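Long-range contacts in cellobiose 2-epimerase (Spirochaeta thermophila DSM 6192, PDB 5ZIG), which probably catalyses the reversible epimerization of cellobiose to 4-O-beta-D-glucopyranosyl-D-mannose: residues H25-W30 with W65-A70; L144-F149 with T208-V213. All blocks are in the same frame, centred on the assembly; numbering follows the deposited sequence.

Contact 1: residues H25-W30 with W65-A70; sequences HILPFW and WTFSQA
Thr-66 meets Leu-27 through its methyl group, the first of three steps by which helix 57-73 meets the isobutyl group of that leucine. With CG2 anti to the backbone N, the methyl lies 3.6 Å from Leu-27 CD2, the two side chains lying alongside one another and pointing opposite ways. The other branch, OG1, stays on its own helix, hydrogen-bonded to the carbonyl of Arg-62, so that Thr-66 offers only carbon to its partner. Phe-67 follows and reaches the facing helix with the far end of its ring. Leu-27 CD2 comes 4.0 Å from Phe-67 CE1, approaching the ring obliquely, while Trp-30 CB sits at the ring edge, close to its plane and 3.9 Å from Phe-67 CZ. Trp-30 takes part through its CB; its indole is directed away from Phe-67, with Phe-29 CD2 over the centre of one face and NE1 hydrogen-bonded to Glu-359. One helical turn beyond Thr-66, Ala-70 closes the contact, its CB 3.5 Å from Leu-27 CD1. The two methyls of Leu-27 thus divide the work, CD1 meeting Ala-70 and CD2 bridging Thr-66 and Phe-67. All the cross-contacts are apolar and all five residues are buried; 208 Å² is lost between the segments, both sides summed. The short helical segments keep their axes 11.7 Å apart, with N-to-C directions 125° from each other, and Leu-27 and Phe-67 contribute most of the buried area. Around them, helix 77-94 touches Leu-27 and Ala-70 through Tyr-79 and Phe-67 through Ala-82 and Ala-83, helix 384-402 covers Thr-66 with Ser-387, and helix 119-136 packs on Trp-65. The N-terminal helix 7-31 and C-terminal helix 384-402 thus meet beside helix 57-73.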
# COMPACT_ATOMS: atom_id res chain seq x y z
N HIS A 25 -6.39 5.84 18.08
CA HIS A 25 -6.00 4.44 18.20
C HIS A 25 -4.73 4.12 17.41
O HIS A 25 -3.75 3.65 17.99
CB HIS A 25 -7.17 3.56 17.75
CG HIS A 25 -7.02 2.13 18.16
ND1 HIS A 25 -7.38 1.66 19.41
CD2 HIS A 25 -6.55 1.05 17.48
CE1 HIS A 25 -7.14 0.36 19.48
NE2 HIS A 25 -6.62 -0.03 18.32
N ILE A 26 -4.71 4.36 16.10
CA ILE A 26 -3.59 3.90 15.28
C ILE A 26 -2.34 4.72 15.57
O ILE A 26 -1.32 4.19 16.04
CB ILE A 26 -3.94 3.93 13.78
CG1 ILE A 26 -4.83 2.73 13.42
CG2 ILE A 26 -2.66 3.86 12.93
CD1 ILE A 26 -5.88 3.03 12.32
N LEU A 27 -2.40 6.04 15.32
CA LEU A 27 -1.21 6.88 15.50
C LEU A 27 -0.64 6.82 16.92
O LEU A 27 0.59 6.70 17.06
CB LEU A 27 -1.53 8.32 15.07
CG LEU A 27 -1.86 8.54 13.57
CD1 LEU A 27 -2.25 9.99 13.24
CD2 LEU A 27 -0.64 8.13 12.69
N PRO A 28 -1.43 6.88 17.99
CA PRO A 28 -0.82 6.82 19.33
C PRO A 28 -0.06 5.53 19.59
O PRO A 28 0.94 5.55 20.31
CB PRO A 28 -2.01 6.97 20.29
CG PRO A 28 -3.04 7.67 19.49
CD PRO A 28 -2.88 7.19 18.08
N PHE A 29 -0.48 4.42 19.01
CA PHE A 29 0.25 3.18 19.22
C PHE A 29 1.61 3.25 18.55
O PHE A 29 2.62 2.87 19.14
CB PHE A 29 -0.58 2.01 18.70
CG PHE A 29 0.17 0.70 18.65
CD1 PHE A 29 0.03 -0.23 19.68
CD2 PHE A 29 0.94 0.37 17.55
CE1 PHE A 29 0.67 -1.46 19.61
CE2 PHE A 29 1.61 -0.85 17.49
CZ PHE A 29 1.46 -1.76 18.53
N TRP A 30 1.67 3.76 17.32
CA TRP A 30 2.95 3.79 16.62
C TRP A 30 3.87 4.86 17.19
O TRP A 30 5.08 4.64 17.28
CB TRP A 30 2.73 3.98 15.12
CG TRP A 30 2.14 2.76 14.53
CD1 TRP A 30 0.87 2.61 14.05
CD2 TRP A 30 2.78 1.48 14.38
NE1 TRP A 30 0.68 1.32 13.61
CE2 TRP A 30 1.85 0.62 13.79
CE3 TRP A 30 4.06 1.00 14.68
CZ2 TRP A 30 2.15 -0.73 13.50
CZ3 TRP A 30 4.36 -0.33 14.38
CH2 TRP A 30 3.41 -1.17 13.80
N TRP A 65 5.77 7.72 5.53
CA TRP A 65 4.60 8.16 4.79
C TRP A 65 3.45 8.44 5.74
O TRP A 65 2.81 9.50 5.67
CB TRP A 65 4.19 7.12 3.73
CG TRP A 65 2.99 7.56 2.87
CD1 TRP A 65 3.03 8.20 1.66
CD2 TRP A 65 1.59 7.35 3.17
NE1 TRP A 65 1.76 8.41 1.19
CE2 TRP A 65 0.86 7.90 2.10
CE3 TRP A 65 0.90 6.75 4.22
CZ2 TRP A 65 -0.54 7.88 2.06
CZ3 TRP A 65 -0.50 6.73 4.18
CH2 TRP A 65 -1.19 7.29 3.11
N THR A 66 3.21 7.54 6.70
CA THR A 66 2.06 7.71 7.59
C THR A 66 2.13 9.02 8.36
O THR A 66 1.17 9.79 8.37
CB THR A 66 1.96 6.52 8.54
OG1 THR A 66 1.47 5.37 7.82
CG2 THR A 66 1.01 6.82 9.71
N PHE A 67 3.28 9.33 8.96
CA PHE A 67 3.36 10.51 9.82
C PHE A 67 3.47 11.81 9.04
O PHE A 67 3.10 12.87 9.57
CB PHE A 67 4.51 10.38 10.81
CG PHE A 67 4.19 9.43 11.94
CD1 PHE A 67 3.37 9.83 12.98
CD2 PHE A 67 4.64 8.13 11.92
CE1 PHE A 67 3.05 8.96 14.00
CE2 PHE A 67 4.33 7.26 12.94
CZ PHE A 67 3.54 7.66 13.98
N SER A 68 3.96 11.76 7.81
CA SER A 68 3.86 12.91 6.92
C SER A 68 2.39 13.27 6.65
O SER A 68 1.99 14.43 6.78
CB SER A 68 4.58 12.61 5.62
OG SER A 68 5.98 12.44 5.84
N GLN A 69 1.60 12.28 6.26
CA GLN A 69 0.20 12.50 5.91
C GLN A 69 -0.61 12.92 7.12
O GLN A 69 -1.52 13.75 7.01
CB GLN A 69 -0.39 11.23 5.29
CG GLN A 69 0.36 10.80 4.02
CD GLN A 69 0.06 11.70 2.84
OE1 GLN A 69 -0.90 12.47 2.87
NE2 GLN A 69 0.87 11.60 1.78
N ALA A 70 -0.26 12.38 8.30
CA ALA A 70 -0.98 12.74 9.52
C ALA A 70 -0.68 14.18 9.93
O ALA A 70 -1.57 14.89 10.41
CB ALA A 70 -0.62 11.77 10.65

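Contact 2: residues L144-F149 with T208-V213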
# COMPACT_ATOMS: atom_id res chain seq x y z
N LEU A 144 16.32 13.13 -2.96
CA LEU A 144 16.55 11.70 -2.80
C LEU A 144 15.48 10.89 -3.52
O LEU A 144 15.78 9.85 -4.12
CB LEU A 144 16.61 11.33 -1.32
CG LEU A 144 18.01 11.59 -0.75
CD1 LEU A 144 17.97 11.65 0.76
CD2 LEU A 144 18.94 10.49 -1.21
N ALA A 145 14.23 11.32 -3.47
CA ALA A 145 13.21 10.60 -4.23
C ALA A 145 13.54 10.63 -5.72
O ALA A 145 13.32 9.64 -6.43
CB ALA A 145 11.83 11.21 -3.96
N TRP A 146 14.12 11.73 -6.19
CA TRP A 146 14.44 11.86 -7.62
C TRP A 146 15.61 10.97 -8.01
O TRP A 146 15.61 10.37 -9.09
CB TRP A 146 14.76 13.31 -7.94
CG TRP A 146 13.57 14.14 -8.27
CD1 TRP A 146 13.21 15.32 -7.68
CD2 TRP A 146 12.56 13.85 -9.25
NE1 TRP A 146 12.05 15.80 -8.25
CE2 TRP A 146 11.63 14.91 -9.21
CE3 TRP A 146 12.36 12.81 -10.15
CZ2 TRP A 146 10.53 14.95 -10.04
CZ3 TRP A 146 11.27 12.86 -10.98
CH2 TRP A 146 10.36 13.92 -10.91
N GLU A 147 16.63 10.89 -7.14
CA GLU A 147 17.73 9.96 -7.36
C GLU A 147 17.23 8.53 -7.46
O GLU A 147 17.67 7.76 -8.32
CB GLU A 147 18.74 10.09 -6.22
CG GLU A 147 20.09 9.39 -6.46
CD GLU A 147 21.00 9.43 -5.25
OE1 GLU A 147 20.60 8.98 -4.15
OE2 GLU A 147 22.12 9.95 -5.39
N THR A 148 16.30 8.15 -6.58
CA THR A 148 15.83 6.77 -6.56
C THR A 148 14.97 6.45 -7.78
O THR A 148 15.15 5.41 -8.42
CB THR A 148 15.06 6.51 -5.25
OG1 THR A 148 15.80 7.07 -4.14
CG2 THR A 148 14.84 5.04 -5.01
N PHE A 149 14.02 7.35 -8.10
CA PHE A 149 13.30 7.30 -9.38
C PHE A 149 14.26 7.07 -10.55
O PHE A 149 14.06 6.18 -11.38
CB PHE A 149 12.54 8.61 -9.59
CG PHE A 149 11.84 8.73 -10.93
CD1 PHE A 149 10.63 8.07 -11.18
CD2 PHE A 149 12.40 9.49 -11.95
CE1 PHE A 149 9.98 8.20 -12.41
CE2 PHE A 149 11.75 9.61 -13.19
CZ PHE A 149 10.53 8.97 -13.41
N THR A 208 5.11 16.82 -8.04
CA THR A 208 6.02 17.57 -8.90
C THR A 208 5.50 17.87 -10.30
O THR A 208 6.02 18.79 -10.94
CB THR A 208 7.36 16.83 -9.06
OG1 THR A 208 7.14 15.62 -9.81
CG2 THR A 208 8.00 16.49 -7.72
N LYS A 209 4.54 17.11 -10.83
CA LYS A 209 4.03 17.31 -12.19
C LYS A 209 5.13 17.20 -13.23
O LYS A 209 5.06 17.80 -14.31
CB LYS A 209 3.30 18.66 -12.33
CG LYS A 209 1.84 18.63 -11.91
CD LYS A 209 1.68 18.68 -10.40
CE LYS A 209 2.46 19.86 -9.80
NZ LYS A 209 2.27 20.00 -8.32
N GLU A 210 6.17 16.43 -12.91
CA GLU A 210 7.24 16.23 -13.86
C GLU A 210 6.74 15.27 -14.93
O GLU A 210 6.20 14.20 -14.60
CB GLU A 210 8.48 15.71 -13.14
CG GLU A 210 9.64 15.25 -14.04
CD GLU A 210 10.03 16.27 -15.09
OE1 GLU A 210 10.28 17.44 -14.73
OE2 GLU A 210 10.09 15.88 -16.28
N PRO A 211 6.79 15.65 -16.21
CA PRO A 211 6.25 14.77 -17.27
C PRO A 211 6.94 13.41 -17.38
O PRO A 211 6.33 12.46 -17.90
CB PRO A 211 6.44 15.61 -18.55
CG PRO A 211 6.46 17.02 -18.08
CD PRO A 211 7.12 16.99 -16.71
N ARG A 212 8.18 13.28 -16.93
CA ARG A 212 8.85 11.98 -17.03
C ARG A 212 8.18 10.97 -16.10
O ARG A 212 8.06 9.79 -16.45
CB ARG A 212 10.34 12.12 -16.71
CG ARG A 212 11.10 12.92 -17.76
CD ARG A 212 12.54 12.47 -17.89
NE ARG A 212 12.70 11.03 -17.69
CZ ARG A 212 13.25 10.47 -16.61
NH1 ARG A 212 13.69 11.24 -15.62
NH2 ARG A 212 13.34 9.15 -16.52
N VAL A 213 7.70 11.42 -14.95
CA VAL A 213 6.90 10.53 -14.11
C VAL A 213 5.62 10.13 -14.83
O VAL A 213 5.24 8.95 -14.84
CB VAL A 213 6.61 11.19 -12.76
CG1 VAL A 213 6.25 10.10 -11.70
CG2 VAL A 213 7.81 11.97 -12.33
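Trp-146 and Phe-149 lie one helical turn apart on helix 139-156; Trp-146 reaches the turn before helix 211-228, and both residues reach its first turn. The apolar contacts centre on the six-membered end of the indole. Val-213 CG2 and Glu-210 CB both lie at its edge, near the ring plane, 3.5 Å and 3.4 Å respectively from Trp-146 CH2, and the valine side chain crosses the indole at about a right angle. Thr-208 OG1 approaches the ring obliquely, 3.5 Å from Trp-146 CZ2, with CG2 3.8 Å from the same atom. Phe-149, its CG anti to the backbone N (chi1 175°), extends toward the same helix start and brings CZ within 4.0 Å of Val-213 CA. Replacing Trp-146 by an alanine would probably open a gap between the helices and leave Thr-208, the CB of Glu-210 and the CG2 of Val-213 without their shared aromatic partner.

A charged group meets an aromatic one at the outer side. Arg-212 NH1 lies in the plane of the Phe-149 ring, at its edge and 3.5 Å from CE2, while Phe-149 CZ is over a face of the guanidinium; the planes are 56° apart, so the groups do not stack flat. Polar bonds order the turn itself. Glu-210 is the N-cap: its OE2 accepts from Arg-212 N at 3.3 Å, on the anti side of the carboxylate. Thr-208 OG1, bonded to the Leu-204 carbonyl, also receives a weak bond from Glu-210 N.

Helix 191-208 ends here, Lys-209 takes positive phi, and the capped helix 211-228 begins. Leu-204 touches both aromatic residues of helix 139-156. Helices joined by short turns like this one are consistent with the (alpha/alpha)6 barrel of the N-acylglucosamine 2-epimerase family.

Overall arrangement
The two contacts belong to one helical architecture but do not touch: their centres are about 25 Å apart and their nearest atoms about 11 Å. Contact 1 closes before contact 2 opens along the chain, and helix 119-136 lies against one segment of each, touching Trp-65 on 65-70 and Ala-145 and Thr-148 on 144-149. Contact 1, centred about 15 Å from the centre of the chain, is fully buried; contact 2, centred about 19 Å from the same point, is partly buried and includes the exposed Arg-212. In relatives with this barrel fold the sugar is bound in a pocket inside the barrel; both contacts join helices of that barrel.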